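Cytoplasmic protein (Cryptococcus neoformans var. grubii serotype A, PDB 7LPO) probably hydrolyses steryl beta-glucosides, as a sterylglucosidase of glycoside hydrolase family 5. Local coordinates at residues S24-Q29 / L512-T517; P18-S23 / K444-S449. One frame throughout, in Å; residues are numbered along the deposited sequence.

Contact 1 (S24-Q29 / L512-T517); sequences STLHFQ and LGNYPT
The side chains of Phe28 and Pro516 cross at about a right angle, with the proline over one face of the aromatic ring, where an N-terminal segment reaches a loop of the family 5 glycosidase barrel. Beyond Phe28 CB, a chi1 of -66° sets CG beside the backbone N, and the ring then runs under the proline. Phe28 CG lies 4.2 Å from Pro516 CG, and CD1 comes closer to the same atom, at 3.7 Å. CE1 touches both Pro516 CG and CB, while CZ at the tip meets CB. Pro516 CB thus stands almost over the ring centre, 8° off the normal, in a CH-pi contact.

No direct hydrogen bond joins the segments. Thr25 O points at Pro516 CD, 3.0 Å away, beside a proline nitrogen that has no hydrogen to give. Leu26 O receives Pro516 CA in a CA-H...O contact of 3.5 Å. Two waters bridge the segments: one accepts from Leu26 N and donates to the side-chain oxygen Asn514 OD1, the other accepts from Thr517 N and donates to Leu26 O. Leu26 CG and CD1 also rest against Asn514 OD1, each at 3.4 Å, with Asn514 at the centre of an inverse gamma turn.

Around this joint, Leu26 and Asn514 both touch Ile509 of helix 490-512, while Phe28 packs on Leu36 and Leu38 of strand 35-43 and on Cys448 of strand 447-449.

Contact 2 (P18-S23 / K444-S449); sequences PHYIHS and KGRACS
Arg446 lays its guanidinium flat on the Tyr20 ring just before strand 447-449 of the TIM-type barrel; the two side chains reach toward each other tip to tip, and their planes stack 20° apart. The same guanidinium grips one backbone oxygen end-on: Arg446 NH1 donates to Ile21 O at 2.6 Å, and NH2 to that atom at 2.9 Å. The oxygen lies nearly in the guanidinium plane, so the bonds fix the rotation of the group while the stack covers a face. NH1 also donates to a water, which accepts from Ser23 N as well and donates to Gly445 O at 2.7 Å. Arg446 NE is satisfied by Glu422 O, and Tyr20 OH bonds the Glu422 carboxylate, so one residue braces both partners of the stack. The backbone oxygens of Ile21 and Glu422 would probably help to offset the buried positive charge. Further along, Ala447 N makes a weak bond of 3.4 Å to Ser23 O. With its OG anti to the backbone N (chi1 -163°), Ser23 returns a hydrogen bond to the same residue: OG donates to Ala447 O at 2.7 Å, approaching from above the carbonyl plane, 58° out of it.

Overall arrangement
From the N terminus, residues 18-23 run directly into 24-29, and the chain then turns into strand 35-43. Contact 2 closes its long loop when 444-449 arrives beside 18-23; contact 1 closes later, at 512-517, so the two loops cross. The segments are also joined in pairs, Gln29 O probably bonding His22 N and Pro516 O probably bonding Ser449 N. The N-terminal segment is thereby tied to the starts of strands 447-449 and 518-522, and through strand 28-29 to strand 35-43. TIM barrels carry their active sites at the opposite, C-terminal ends of the strands, which is consistent with both contacts lying at the base of the barrel.

Contact 1 (S24-Q29 / L512-T517)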
loop_
_atom_site.group_PDB
_atom_site.type_symbol
_atom_site.label_atom_id
_atom_site.label_comp_id
_atom_site.label_asym_id
_atom_site.label_seq_id
_atom_site.Cartn_x
_atom_site.Cartn_y
_atom_site.Cartn_z
ATOM N N SER A 24 -15.051 -13.883 -9.193
ATOM C CA SER A 24 -15.557 -13.977 -10.551
ATOM C C SER A 24 -16.712 -13.019 -10.817
ATOM O O SER A 24 -17.202 -12.963 -11.951
ATOM C CB SER A 24 -16.043 -15.410 -10.811
ATOM O OG SER A 24 -16.780 -15.875 -9.684
ATOM N N THR A 25 -17.174 -12.311 -9.799
ATOM C CA THR A 25 -18.298 -11.408 -9.888
ATOM C C THR A 25 -17.918 -10.142 -9.126
ATOM O O THR A 25 -16.770 -9.987 -8.669
ATOM C CB THR A 25 -19.560 -12.060 -9.304
ATOM O OG1 THR A 25 -19.428 -12.114 -7.876
ATOM C CG2 THR A 25 -19.760 -13.458 -9.847
ATOM N N LEU A 26 -18.895 -9.261 -8.927
ATOM C CA LEU A 26 -18.634 -8.003 -8.241
ATOM C C LEU A 26 -18.306 -8.180 -6.766
ATOM O O LEU A 26 -17.915 -7.203 -6.118
ATOM C CB LEU A 26 -19.833 -7.070 -8.382
ATOM C CG LEU A 26 -19.900 -6.411 -9.757
ATOM C CD1 LEU A 26 -21.265 -5.762 -9.968
ATOM C CD2 LEU A 26 -18.768 -5.401 -9.900
ATOM N N HIS A 27 -18.477 -9.380 -6.218
ATOM C CA HIS A 27 -18.184 -9.642 -4.821
ATOM C C HIS A 27 -17.522 -10.999 -4.687
ATOM O O HIS A 27 -17.831 -11.933 -5.432
ATOM C CB HIS A 27 -19.439 -9.631 -3.950
ATOM C CG HIS A 27 -20.278 -8.409 -4.122
ATOM N ND1 HIS A 27 -20.150 -7.300 -3.314
ATOM C CD2 HIS A 27 -21.255 -8.116 -5.013
ATOM C CE1 HIS A 27 -21.013 -6.378 -3.699
ATOM N NE2 HIS A 27 -21.693 -6.847 -4.731
ATOM N N PHE A 28 -16.606 -11.090 -3.726
ATOM C CA PHE A 28 -16.089 -12.377 -3.302
ATOM C C PHE A 28 -17.252 -13.246 -2.852
ATOM O O PHE A 28 -18.207 -12.764 -2.230
ATOM C CB PHE A 28 -15.109 -12.207 -2.143
ATOM C CG PHE A 28 -13.847 -11.470 -2.488
ATOM C CD1 PHE A 28 -13.011 -11.914 -3.490
ATOM C CD2 PHE A 28 -13.476 -10.348 -1.762
ATOM C CE1 PHE A 28 -11.832 -11.247 -3.780
ATOM C CE2 PHE A 28 -12.301 -9.667 -2.049
ATOM C CZ PHE A 28 -11.474 -10.122 -3.059
ATOM N N GLN A 29 -17.158 -14.541 -3.132
ATOM C CA GLN A 29 -18.192 -15.476 -2.713
ATOM C C GLN A 29 -17.579 -16.769 -2.200
ATOM O O GLN A 29 -16.583 -17.250 -2.751
ATOM C CB GLN A 29 -19.136 -15.842 -3.859
ATOM C CG GLN A 29 -19.861 -14.711 -4.510
ATOM C CD GLN A 29 -20.441 -15.136 -5.840
ATOM O OE1 GLN A 29 -19.706 -15.388 -6.799
ATOM N NE2 GLN A 29 -21.753 -15.265 -5.893
ATOM N N LEU A 512 -12.017 -3.462 -15.899
ATOM C CA LEU A 512 -11.576 -4.841 -15.732
ATOM C C LEU A 512 -12.709 -5.838 -15.933
ATOM O O LEU A 512 -12.491 -6.913 -16.498
ATOM C CB LEU A 512 -10.952 -5.028 -14.350
ATOM C CG LEU A 512 -9.597 -4.343 -14.155
ATOM C CD1 LEU A 512 -9.091 -4.479 -12.713
ATOM C CD2 LEU A 512 -8.564 -4.915 -15.129
ATOM N N GLY A 513 -13.921 -5.500 -15.506
ATOM C CA GLY A 513 -15.058 -6.377 -15.644
ATOM C C GLY A 513 -15.787 -6.525 -14.325
ATOM O O GLY A 513 -15.660 -5.692 -13.419
ATOM N N ASN A 514 -16.567 -7.601 -14.218
ATOM C CA ASN A 514 -17.354 -7.855 -13.013
ATOM C C ASN A 514 -16.486 -8.626 -12.026
ATOM O O ASN A 514 -16.504 -9.855 -11.935
ATOM C CB ASN A 514 -18.640 -8.581 -13.363
ATOM C CG ASN A 514 -19.721 -7.626 -13.820
ATOM O OD1 ASN A 514 -20.527 -7.145 -13.019
ATOM N ND2 ASN A 514 -19.732 -7.328 -15.115
ATOM N N TYR A 515 -15.698 -7.866 -11.286
ATOM C CA TYR A 515 -14.729 -8.371 -10.331
ATOM C C TYR A 515 -14.876 -7.592 -9.039
ATOM O O TYR A 515 -15.397 -6.471 -9.035
ATOM C CB TYR A 515 -13.299 -8.215 -10.857
ATOM C CG TYR A 515 -12.932 -9.171 -11.955
ATOM C CD1 TYR A 515 -12.753 -10.522 -11.687
ATOM C CD2 TYR A 515 -12.745 -8.727 -13.257
ATOM C CE1 TYR A 515 -12.399 -11.404 -12.683
ATOM C CE2 TYR A 515 -12.402 -9.607 -14.269
ATOM C CZ TYR A 515 -12.229 -10.944 -13.969
ATOM O OH TYR A 515 -11.880 -11.828 -14.954
ATOM N N PRO A 516 -14.408 -8.143 -7.930
ATOM C CA PRO A 516 -14.436 -7.391 -6.671
ATOM C C PRO A 516 -13.419 -6.262 -6.673
ATOM O O PRO A 516 -12.503 -6.208 -7.495
ATOM C CB PRO A 516 -14.094 -8.439 -5.606
ATOM C CG PRO A 516 -14.206 -9.781 -6.306
ATOM C CD PRO A 516 -13.911 -9.514 -7.755
ATOM N N THR A 517 -13.607 -5.343 -5.732
ATOM C CA THR A 517 -12.651 -4.285 -5.446
ATOM C C THR A 517 -12.241 -4.378 -3.982
ATOM O O THR A 517 -13.083 -4.604 -3.106
ATOM C CB THR A 517 -13.233 -2.900 -5.725
ATOM O OG1 THR A 517 -13.711 -2.828 -7.073
ATOM C CG2 THR A 517 -12.162 -1.830 -5.499
HETATM O O HOH W 1 -21.250 -9.531 -10.888
HETATM O O HOH W 2 -16.012 -5.920 -3.963
#

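Contact 2 (P18-S23 / K444-S449)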
loop_
_atom_site.group_PDB
_atom_site.type_symbol
_atom_site.label_atom_id
_atom_site.label_comp_id
_atom_site.label_asym_id
_atom_site.label_seq_id
_atom_site.Cartn_x
_atom_site.Cartn_y
_atom_site.Cartn_z
ATOM N N PRO A 18 -13.627 -26.587 -0.146
ATOM C CA PRO A 18 -14.763 -25.882 0.469
ATOM C C PRO A 18 -14.410 -24.502 0.990
ATOM O O PRO A 18 -15.322 -23.707 1.236
ATOM C CB PRO A 18 -15.200 -26.818 1.605
ATOM C CG PRO A 18 -14.161 -27.950 1.657
ATOM C CD PRO A 18 -13.021 -27.581 0.757
ATOM N N HIS A 19 -13.128 -24.186 1.147
ATOM C CA HIS A 19 -12.684 -22.864 1.568
ATOM C C HIS A 19 -12.393 -21.928 0.400
ATOM O O HIS A 19 -11.929 -20.807 0.630
ATOM C CB HIS A 19 -11.423 -22.984 2.430
ATOM C CG HIS A 19 -11.531 -23.997 3.523
ATOM N ND1 HIS A 19 -12.411 -23.862 4.575
ATOM C CD2 HIS A 19 -10.870 -25.161 3.730
ATOM C CE1 HIS A 19 -12.288 -24.900 5.384
ATOM N NE2 HIS A 19 -11.357 -25.702 4.895
ATOM N N TYR A 20 -12.643 -22.359 -0.833
ATOM C CA TYR A 20 -12.358 -21.546 -2.008
ATOM C C TYR A 20 -13.194 -20.273 -1.990
ATOM O O TYR A 20 -14.402 -20.312 -1.741
ATOM C CB TYR A 20 -12.658 -22.372 -3.262
ATOM C CG TYR A 20 -12.176 -21.837 -4.588
ATOM C CD1 TYR A 20 -10.895 -22.097 -5.032
ATOM C CD2 TYR A 20 -13.024 -21.131 -5.423
ATOM C CE1 TYR A 20 -10.451 -21.641 -6.259
ATOM C CE2 TYR A 20 -12.592 -20.664 -6.651
ATOM C CZ TYR A 20 -11.303 -20.929 -7.064
ATOM O OH TYR A 20 -10.852 -20.475 -8.279
ATOM N N ILE A 21 -12.552 -19.145 -2.266
ATOM C CA ILE A 21 -13.242 -17.871 -2.424
ATOM C C ILE A 21 -13.310 -17.552 -3.908
ATOM O O ILE A 21 -12.279 -17.385 -4.564
ATOM C CB ILE A 21 -12.541 -16.739 -1.660
ATOM C CG1 ILE A 21 -12.717 -16.921 -0.155
ATOM C CG2 ILE A 21 -13.101 -15.404 -2.110
ATOM C CD1 ILE A 21 -11.794 -16.046 0.687
ATOM N N HIS A 22 -14.523 -17.477 -4.442
ATOM C CA HIS A 22 -14.701 -17.057 -5.824
ATOM C C HIS A 22 -14.462 -15.557 -5.959
ATOM O O HIS A 22 -14.798 -14.773 -5.066
ATOM C CB HIS A 22 -16.100 -17.438 -6.299
ATOM C CG HIS A 22 -16.318 -18.919 -6.351
ATOM N ND1 HIS A 22 -15.898 -19.696 -7.409
ATOM C CD2 HIS A 22 -16.864 -19.773 -5.453
ATOM C CE1 HIS A 22 -16.203 -20.960 -7.174
ATOM N NE2 HIS A 22 -16.782 -21.034 -5.990
ATOM N N SER A 23 -13.849 -15.169 -7.074
ATOM C CA SER A 23 -13.481 -13.793 -7.374
ATOM C C SER A 23 -13.800 -13.574 -8.849
ATOM O O SER A 23 -12.956 -13.172 -9.653
ATOM C CB SER A 23 -12.012 -13.533 -7.049
ATOM O OG SER A 23 -11.759 -12.144 -6.969
ATOM N N LYS A 444 -8.593 -14.726 -16.415
ATOM C CA LYS A 444 -9.203 -16.049 -16.312
ATOM C C LYS A 444 -10.231 -16.109 -15.187
ATOM O O LYS A 444 -10.318 -17.098 -14.460
ATOM C CB LYS A 444 -8.135 -17.127 -16.123
ATOM C CG LYS A 444 -7.237 -17.357 -17.333
ATOM C CD LYS A 444 -6.355 -18.609 -17.144
ATOM C CE LYS A 444 -5.470 -18.864 -18.361
ATOM N NZ LYS A 444 -4.457 -19.937 -18.126
ATOM N N GLY A 445 -11.009 -15.038 -15.039
ATOM C CA GLY A 445 -12.101 -15.023 -14.086
ATOM C C GLY A 445 -11.693 -15.123 -12.638
ATOM O O GLY A 445 -12.486 -15.563 -11.803
ATOM N N ARG A 446 -10.479 -14.707 -12.303
ATOM C CA ARG A 446 -10.021 -14.839 -10.923
ATOM C C ARG A 446 -9.111 -13.649 -10.606
ATOM O O ARG A 446 -7.882 -13.764 -10.552
ATOM C CB ARG A 446 -9.303 -16.169 -10.700
ATOM C CG ARG A 446 -9.082 -16.492 -9.246
ATOM C CD ARG A 446 -9.282 -17.979 -8.956
ATOM N NE ARG A 446 -9.015 -18.245 -7.545
ATOM C CZ ARG A 446 -9.878 -17.980 -6.572
ATOM N NH1 ARG A 446 -11.067 -17.473 -6.876
ATOM N NH2 ARG A 446 -9.558 -18.224 -5.308
ATOM N N ALA A 447 -9.740 -12.503 -10.355
ATOM C CA ALA A 447 -9.012 -11.261 -10.165
ATOM C C ALA A 447 -9.813 -10.326 -9.271
ATOM O O ALA A 447 -10.997 -10.536 -9.018
ATOM C CB ALA A 447 -8.707 -10.594 -11.512
ATOM N N CYS A 448 -9.142 -9.276 -8.804
ATOM C CA CYS A 448 -9.723 -8.290 -7.904
ATOM C C CYS A 448 -8.903 -7.020 -8.053
ATOM O O CYS A 448 -7.674 -7.073 -8.046
ATOM C CB CYS A 448 -9.705 -8.787 -6.446
ATOM S SG CYS A 448 -10.230 -7.574 -5.185
ATOM N N SER A 449 -9.575 -5.893 -8.207
ATOM C CA SER A 449 -8.906 -4.605 -8.293
ATOM C C SER A 449 -8.489 -4.180 -6.891
ATOM O O SER A 449 -9.271 -4.306 -5.944
ATOM C CB SER A 449 -9.849 -3.575 -8.920
ATOM O OG SER A 449 -9.187 -2.342 -9.119
HETATM O O HOH W 3 -12.710 -16.833 -9.436
#